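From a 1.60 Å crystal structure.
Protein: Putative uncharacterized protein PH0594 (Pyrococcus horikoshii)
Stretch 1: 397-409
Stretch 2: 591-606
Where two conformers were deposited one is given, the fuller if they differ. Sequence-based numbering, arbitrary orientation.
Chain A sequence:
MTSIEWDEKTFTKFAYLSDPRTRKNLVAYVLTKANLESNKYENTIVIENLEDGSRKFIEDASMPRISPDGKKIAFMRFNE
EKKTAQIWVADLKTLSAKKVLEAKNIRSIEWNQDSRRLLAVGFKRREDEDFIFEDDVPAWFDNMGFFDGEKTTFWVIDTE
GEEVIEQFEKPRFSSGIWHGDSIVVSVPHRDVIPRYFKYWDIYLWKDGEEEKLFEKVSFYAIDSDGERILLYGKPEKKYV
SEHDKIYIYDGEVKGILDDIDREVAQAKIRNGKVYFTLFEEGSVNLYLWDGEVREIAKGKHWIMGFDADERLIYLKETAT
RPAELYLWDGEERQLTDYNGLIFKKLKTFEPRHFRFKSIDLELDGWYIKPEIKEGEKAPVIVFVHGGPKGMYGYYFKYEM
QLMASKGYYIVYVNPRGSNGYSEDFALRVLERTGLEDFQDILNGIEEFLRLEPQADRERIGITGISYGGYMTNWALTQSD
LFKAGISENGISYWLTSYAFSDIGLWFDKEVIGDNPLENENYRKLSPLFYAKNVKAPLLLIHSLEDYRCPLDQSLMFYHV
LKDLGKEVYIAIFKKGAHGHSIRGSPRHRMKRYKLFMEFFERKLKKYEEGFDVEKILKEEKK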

# COMPACT_ATOMS: atom_id res chain seq x y z
N LYS A 397 1.17 -43.72 -9.11
CA LYS A 397 0.24 -43.39 -7.98
C LYS A 397 1.04 -43.14 -6.71
O LYS A 397 1.64 -44.05 -6.10
CB LYS A 397 -0.81 -44.46 -7.72
CG LYS A 397 -1.71 -44.14 -6.47
CD LYS A 397 -2.82 -43.16 -6.64
CE LYS A 397 -3.78 -43.14 -5.38
NZ LYS A 397 -4.57 -41.86 -5.30
N TYR A 398 1.19 -41.86 -6.38
CA TYR A 398 2.10 -41.43 -5.31
C TYR A 398 1.91 -42.15 -3.99
O TYR A 398 2.94 -42.65 -3.43
CB TYR A 398 1.88 -39.97 -5.05
CG TYR A 398 2.87 -39.31 -4.11
CD1 TYR A 398 4.09 -38.96 -4.50
CD2 TYR A 398 2.49 -39.07 -2.78
CE1 TYR A 398 4.99 -38.33 -3.66
CE2 TYR A 398 3.37 -38.48 -1.95
CZ TYR A 398 4.60 -38.07 -2.39
OH TYR A 398 5.46 -37.40 -1.55
N GLU A 399 0.63 -42.30 -3.58
CA GLU A 399 0.40 -42.87 -2.29
C GLU A 399 0.88 -44.32 -2.25
O GLU A 399 1.28 -44.83 -1.20
CB GLU A 399 -1.03 -42.86 -1.86
CG GLU A 399 -1.63 -41.52 -1.62
CD GLU A 399 -2.18 -40.87 -2.87
OE1 GLU A 399 -1.73 -41.18 -4.00
OE2 GLU A 399 -3.05 -39.98 -2.68
N MET A 400 0.82 -45.03 -3.42
CA MET A 400 1.20 -46.42 -3.39
C MET A 400 2.67 -46.55 -3.21
O MET A 400 3.16 -47.37 -2.49
CB MET A 400 0.74 -47.13 -4.68
CG MET A 400 -0.78 -47.13 -4.74
SD MET A 400 -1.23 -48.05 -6.28
CE MET A 400 -3.01 -48.12 -6.05
N GLN A 401 3.47 -45.75 -3.94
CA GLN A 401 4.90 -45.76 -3.77
C GLN A 401 5.35 -45.34 -2.41
O GLN A 401 6.19 -46.00 -1.77
CB GLN A 401 5.65 -44.93 -4.81
CG GLN A 401 5.38 -45.33 -6.24
CD GLN A 401 5.97 -46.68 -6.55
OE1 GLN A 401 7.12 -46.93 -6.20
NE2 GLN A 401 5.19 -47.55 -7.18
N LEU A 402 4.70 -44.28 -1.90
CA LEU A 402 4.99 -43.77 -0.58
C LEU A 402 4.71 -44.82 0.51
O LEU A 402 5.60 -45.10 1.33
CB LEU A 402 4.07 -42.59 -0.28
CG LEU A 402 4.15 -41.95 1.11
CD1 LEU A 402 5.50 -41.44 1.59
CD2 LEU A 402 3.00 -40.88 1.23
N MET A 403 3.54 -45.46 0.47
CA MET A 403 3.24 -46.46 1.49
C MET A 403 4.04 -47.73 1.42
O MET A 403 4.42 -48.36 2.40
CB MET A 403 1.75 -46.65 1.68
CG MET A 403 0.96 -45.41 1.95
SD MET A 403 1.49 -44.47 3.38
CE MET A 403 0.87 -45.48 4.75
N ALA A 404 4.38 -48.12 0.15
CA ALA A 404 5.28 -49.23 -0.00
C ALA A 404 6.62 -48.98 0.68
O ALA A 404 7.20 -49.87 1.33
CB ALA A 404 5.53 -49.54 -1.50
N SER A 405 7.11 -47.75 0.50
CA SER A 405 8.37 -47.34 1.09
C SER A 405 8.32 -47.37 2.65
O SER A 405 9.36 -47.47 3.26
CB SER A 405 8.83 -45.99 0.61
OG SER A 405 8.17 -44.95 1.30
N LYS A 406 7.14 -47.22 3.22
CA LYS A 406 6.94 -47.27 4.65
C LYS A 406 6.58 -48.66 5.19
O LYS A 406 6.20 -48.79 6.35
CB LYS A 406 5.87 -46.25 5.07
CG LYS A 406 6.30 -44.86 4.69
CD LYS A 406 5.22 -43.95 4.93
CE LYS A 406 5.02 -43.70 6.45
NZ LYS A 406 6.25 -43.10 7.10
N GLY A 407 6.71 -49.70 4.38
CA GLY A 407 6.69 -51.07 4.90
C GLY A 407 5.31 -51.72 4.72
O GLY A 407 5.03 -52.74 5.37
N TYR A 408 4.50 -51.19 3.81
CA TYR A 408 3.17 -51.79 3.54
C TYR A 408 3.09 -52.52 2.20
O TYR A 408 3.62 -52.05 1.21
CB TYR A 408 2.02 -50.76 3.55
CG TYR A 408 1.81 -49.92 4.79
CD1 TYR A 408 2.66 -48.86 5.13
CD2 TYR A 408 0.78 -50.23 5.68
CE1 TYR A 408 2.51 -48.13 6.30
CE2 TYR A 408 0.64 -49.47 6.86
CZ TYR A 408 1.44 -48.45 7.13
OH TYR A 408 1.27 -47.71 8.27
N TYR A 409 2.46 -53.68 2.23
CA TYR A 409 1.92 -54.24 0.99
C TYR A 409 0.85 -53.28 0.46
O TYR A 409 0.06 -52.73 1.23
CB TYR A 409 1.24 -55.59 1.20
CG TYR A 409 2.20 -56.78 1.22
CD1 TYR A 409 2.70 -57.25 2.43
CD2 TYR A 409 2.55 -57.43 0.04
CE1 TYR A 409 3.48 -58.40 2.48
CE2 TYR A 409 3.36 -58.55 0.07
CZ TYR A 409 3.82 -59.02 1.30
OH TYR A 409 4.61 -60.19 1.22
N LYS A 591 -0.20 -31.73 3.41
CA LYS A 591 -0.90 -31.98 4.70
C LYS A 591 -1.80 -33.17 4.53
O LYS A 591 -1.84 -34.05 5.45
CB LYS A 591 -1.72 -30.79 5.19
CG LYS A 591 -0.80 -29.63 5.67
CD LYS A 591 -1.61 -28.41 6.05
CE LYS A 591 -0.64 -27.39 6.58
NZ LYS A 591 -1.30 -26.09 6.87
N ARG A 592 -2.45 -33.33 3.39
CA ARG A 592 -3.23 -34.54 3.15
C ARG A 592 -2.36 -35.77 3.15
O ARG A 592 -2.72 -36.79 3.77
CB ARG A 592 -4.04 -34.47 1.84
CG ARG A 592 -4.75 -35.77 1.55
CD ARG A 592 -5.50 -35.79 0.26
NE ARG A 592 -5.75 -37.20 -0.15
CZ ARG A 592 -4.87 -38.02 -0.71
NH1 ARG A 592 -5.20 -39.28 -0.96
NH2 ARG A 592 -3.67 -37.60 -1.09
N TYR A 593 -1.23 -35.73 2.43
CA TYR A 593 -0.36 -36.90 2.42
C TYR A 593 0.13 -37.27 3.82
O TYR A 593 0.22 -38.47 4.17
CB TYR A 593 0.82 -36.74 1.46
CG TYR A 593 0.49 -36.66 -0.04
CD1 TYR A 593 0.98 -35.60 -0.82
CD2 TYR A 593 -0.23 -37.62 -0.63
CE1 TYR A 593 0.75 -35.60 -2.19
CE2 TYR A 593 -0.55 -37.61 -1.99
CZ TYR A 593 -0.02 -36.56 -2.76
OH TYR A 593 -0.28 -36.54 -4.12
N LYS A 594 0.42 -36.27 4.66
CA LYS A 594 0.98 -36.55 5.96
C LYS A 594 -0.14 -37.15 6.86
O LYS A 594 0.04 -38.15 7.61
CB LYS A 594 1.49 -35.26 6.56
CG LYS A 594 2.02 -35.46 7.97
CD LYS A 594 3.17 -36.46 8.07
CE LYS A 594 3.91 -36.39 9.42
NZ LYS A 594 4.96 -37.44 9.64
N LEU A 595 -1.39 -36.62 6.73
CA LEU A 595 -2.56 -37.21 7.44
C LEU A 595 -2.79 -38.67 7.04
O LEU A 595 -3.01 -39.55 7.88
CB LEU A 595 -3.87 -36.44 7.18
CG LEU A 595 -4.08 -35.06 7.78
CD1 LEU A 595 -5.32 -34.39 7.20
CD2 LEU A 595 -4.18 -35.24 9.32
N PHE A 596 -2.74 -38.92 5.73
CA PHE A 596 -2.99 -40.22 5.20
C PHE A 596 -1.96 -41.19 5.77
O PHE A 596 -2.30 -42.27 6.28
CB PHE A 596 -2.87 -40.12 3.68
CG PHE A 596 -3.12 -41.40 2.89
CD1 PHE A 596 -4.35 -41.63 2.27
CD2 PHE A 596 -2.10 -42.33 2.66
CE1 PHE A 596 -4.58 -42.78 1.55
CE2 PHE A 596 -2.30 -43.44 1.88
CZ PHE A 596 -3.58 -43.69 1.37
N MET A 597 -0.68 -40.85 5.68
CA MET A 597 0.32 -41.80 6.12
C MET A 597 0.26 -42.00 7.63
O MET A 597 0.38 -43.15 8.08
CB MET A 597 1.74 -41.46 5.55
CG MET A 597 2.37 -40.20 6.03
SD MET A 597 3.67 -39.54 4.84
CE MET A 597 4.91 -39.61 6.10
N GLU A 598 0.03 -40.94 8.38
CA GLU A 598 -0.01 -41.11 9.82
C GLU A 598 -1.21 -41.85 10.36
O GLU A 598 -1.09 -42.60 11.33
CB GLU A 598 0.12 -39.77 10.55
CG GLU A 598 1.49 -39.12 10.37
CD GLU A 598 2.64 -40.01 10.85
OE1 GLU A 598 2.46 -40.66 11.94
OE2 GLU A 598 3.69 -40.13 10.12
N PHE A 599 -2.34 -41.72 9.71
CA PHE A 599 -3.55 -42.50 10.10
C PHE A 599 -3.28 -43.98 9.95
O PHE A 599 -3.50 -44.75 10.85
CB PHE A 599 -4.78 -42.06 9.37
CG PHE A 599 -6.05 -42.56 9.97
CD1 PHE A 599 -6.55 -41.93 11.11
CD2 PHE A 599 -6.70 -43.70 9.45
CE1 PHE A 599 -7.74 -42.38 11.66
CE2 PHE A 599 -7.83 -44.19 10.07
CZ PHE A 599 -8.36 -43.52 11.17
N PHE A 600 -2.67 -44.40 8.83
CA PHE A 600 -2.35 -45.81 8.69
C PHE A 600 -1.23 -46.26 9.62
O PHE A 600 -1.33 -47.33 10.19
CB PHE A 600 -1.99 -46.17 7.23
CG PHE A 600 -3.21 -46.40 6.36
CD1 PHE A 600 -3.39 -45.70 5.17
CD2 PHE A 600 -4.24 -47.26 6.76
CE1 PHE A 600 -4.46 -46.02 4.31
CE2 PHE A 600 -5.39 -47.46 5.93
CZ PHE A 600 -5.47 -46.83 4.73
N GLU A 601 -0.20 -45.41 9.86
CA GLU A 601 0.86 -45.73 10.84
C GLU A 601 0.23 -46.02 12.23
O GLU A 601 0.69 -46.93 12.89
CB GLU A 601 1.84 -44.56 10.94
CG GLU A 601 2.78 -44.44 9.68
CD GLU A 601 3.80 -45.54 9.61
OE1 GLU A 601 3.59 -46.50 8.94
OE2 GLU A 601 4.76 -45.46 10.34
N ARG A 602 -0.73 -45.19 12.62
CA ARG A 602 -1.26 -45.18 13.97
C ARG A 602 -2.53 -46.00 14.18
O ARG A 602 -2.98 -46.14 15.38
CB ARG A 602 -1.41 -43.74 14.48
CG ARG A 602 -0.08 -42.98 14.54
CD ARG A 602 -0.26 -41.49 14.61
NE ARG A 602 1.02 -40.81 14.53
CZ ARG A 602 1.80 -40.44 15.55
NH1 ARG A 602 1.49 -40.68 16.82
NH2 ARG A 602 2.94 -39.76 15.26
N LYS A 603 -3.13 -46.51 13.08
CA LYS A 603 -4.33 -47.26 13.19
C LYS A 603 -4.24 -48.64 12.56
O LYS A 603 -5.01 -49.57 12.91
CB LYS A 603 -5.54 -46.45 12.62
CG LYS A 603 -5.77 -45.14 13.40
CD LYS A 603 -6.28 -45.28 14.78
CE LYS A 603 -6.22 -43.94 15.48
NZ LYS A 603 -6.60 -44.07 16.90
N LEU A 604 -3.34 -48.78 11.62
CA LEU A 604 -3.19 -50.03 10.87
C LEU A 604 -1.89 -50.79 11.21
O LEU A 604 -1.93 -51.94 11.67
CB LEU A 604 -3.31 -49.85 9.33
CG LEU A 604 -3.19 -51.11 8.52
CD1 LEU A 604 -4.34 -52.12 8.76
CD2 LEU A 604 -3.12 -50.78 7.01
N LYS A 605 -0.75 -50.14 11.02
CA LYS A 605 0.52 -50.81 11.30
C LYS A 605 0.60 -51.20 12.80
O LYS A 605 1.03 -52.32 13.15
CB LYS A 605 1.66 -49.84 10.93
CG LYS A 605 3.03 -50.44 11.15
CD LYS A 605 4.18 -49.49 10.83
CE LYS A 605 4.53 -49.52 9.29
NZ LYS A 605 5.45 -48.38 8.87
N LYS A 606 0.21 -50.24 13.64
CA LYS A 606 0.16 -50.46 15.12
C LYS A 606 -0.87 -49.54 15.74
O LYS A 606 -0.57 -48.30 15.92
CB LYS A 606 1.54 -50.16 15.74
O HOH W 1 -1.65 -38.58 -5.25
O HOH W 2 5.43 -41.89 9.24

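The most unusual feature of this contact lies where its second helix loosens. At 601-605 the helix widens into a pi-type turn, with Lys605 N bonded to Phe600 O (3.0 Å), and here Glu601 OE1 accepts two short hydrogen bonds at once. Tyr408 OH donates to Glu601 OE1 across the interface (2.7 Å), and Lys605 NZ donates to the same Glu601 OE1 from within its own stretch (2.6 Å), where opposite charges make it a salt bridge. Lys605 NZ then reaches over to donate to the backbone oxygen Lys406 O (2.7 Å). The ammonium group, with several protons to give, thus ties a carboxylate on its own stretch to a carbonyl on the other stretch.

That carbonyl lies beyond the short helix 398-405. The chain turns at Gly407, whose phi/psi of 99/20° would jam a CB against the carbonyl oxygen of the preceding residue; glycine avoids that conflict. The turn leads into Tyr408, which points toward the second stretch. Its hydroxyl can donate to Glu601, while its ring remains apolar enough to meet Leu604 at its edge, with Tyr408 CE2 4.0 Å from Leu604 CD2. Tyrosine therefore suits a place that is partly greasy and partly polar.

Ahead of this turn, the two helices run in broadly the same direction, their axes inclined by 42° and 11.2 Å apart at closest approach. Glu399 lies nearest Tyr593 along the backbone, and one turn later Met403 lies nearest Met597, so side chains four residues apart on each helix face the contact.

The middle is apolar. Met403 is flexible and unbranched at CB, and it threads among three neighbors: Met403 CG lies 3.8 Å from Phe596 CE2 at the ring edge, Met403 SD 3.7 Å from Met597 CB, and Met403 CE 3.8 Å from Phe600 CB. Leu402 adds a branched surface, placing Leu402 CD2 3.9 Å from Met597 SD.

At the N-terminal end, Glu399 combines both kinds of chemistry. Its methylene Glu399 CG sits over the face of the Phe596 ring, a CH-pi contact, while its carboxylate continues to Arg592. Arg592 NH1 and Arg592 NH2 both donate to Glu399 OE2, at 2.8 and 2.9 Å, in a salt bridge made at the edge of the guanidinium, where its N-H groups point. A buried charge is thereby paired with its opposite. Water 1 donates to Glu399 OE1 (2.9 Å) and is hydrogen-bonded to Tyr593 OH (2.7 Å), linking the helices again. Beside it, the rings of Tyr398 and Tyr593 meet obliquely, with planes at 43° and Tyr398 CD2 3.5 Å from Tyr593 CE2.

Lys406 points toward the second stretch and runs its long chain alongside Met597 and Glu601, with Lys406 NZ 3.9 Å from Met597 CE and Lys406 CE 3.9 Å from Glu601 CD. The ammonium group is not left dry: Lys406 NZ donates to water 2 (2.6 Å), which in turn donates to Glu598 OE2 (2.6 Å). The water extends the reach of two charged side chains that do not touch directly.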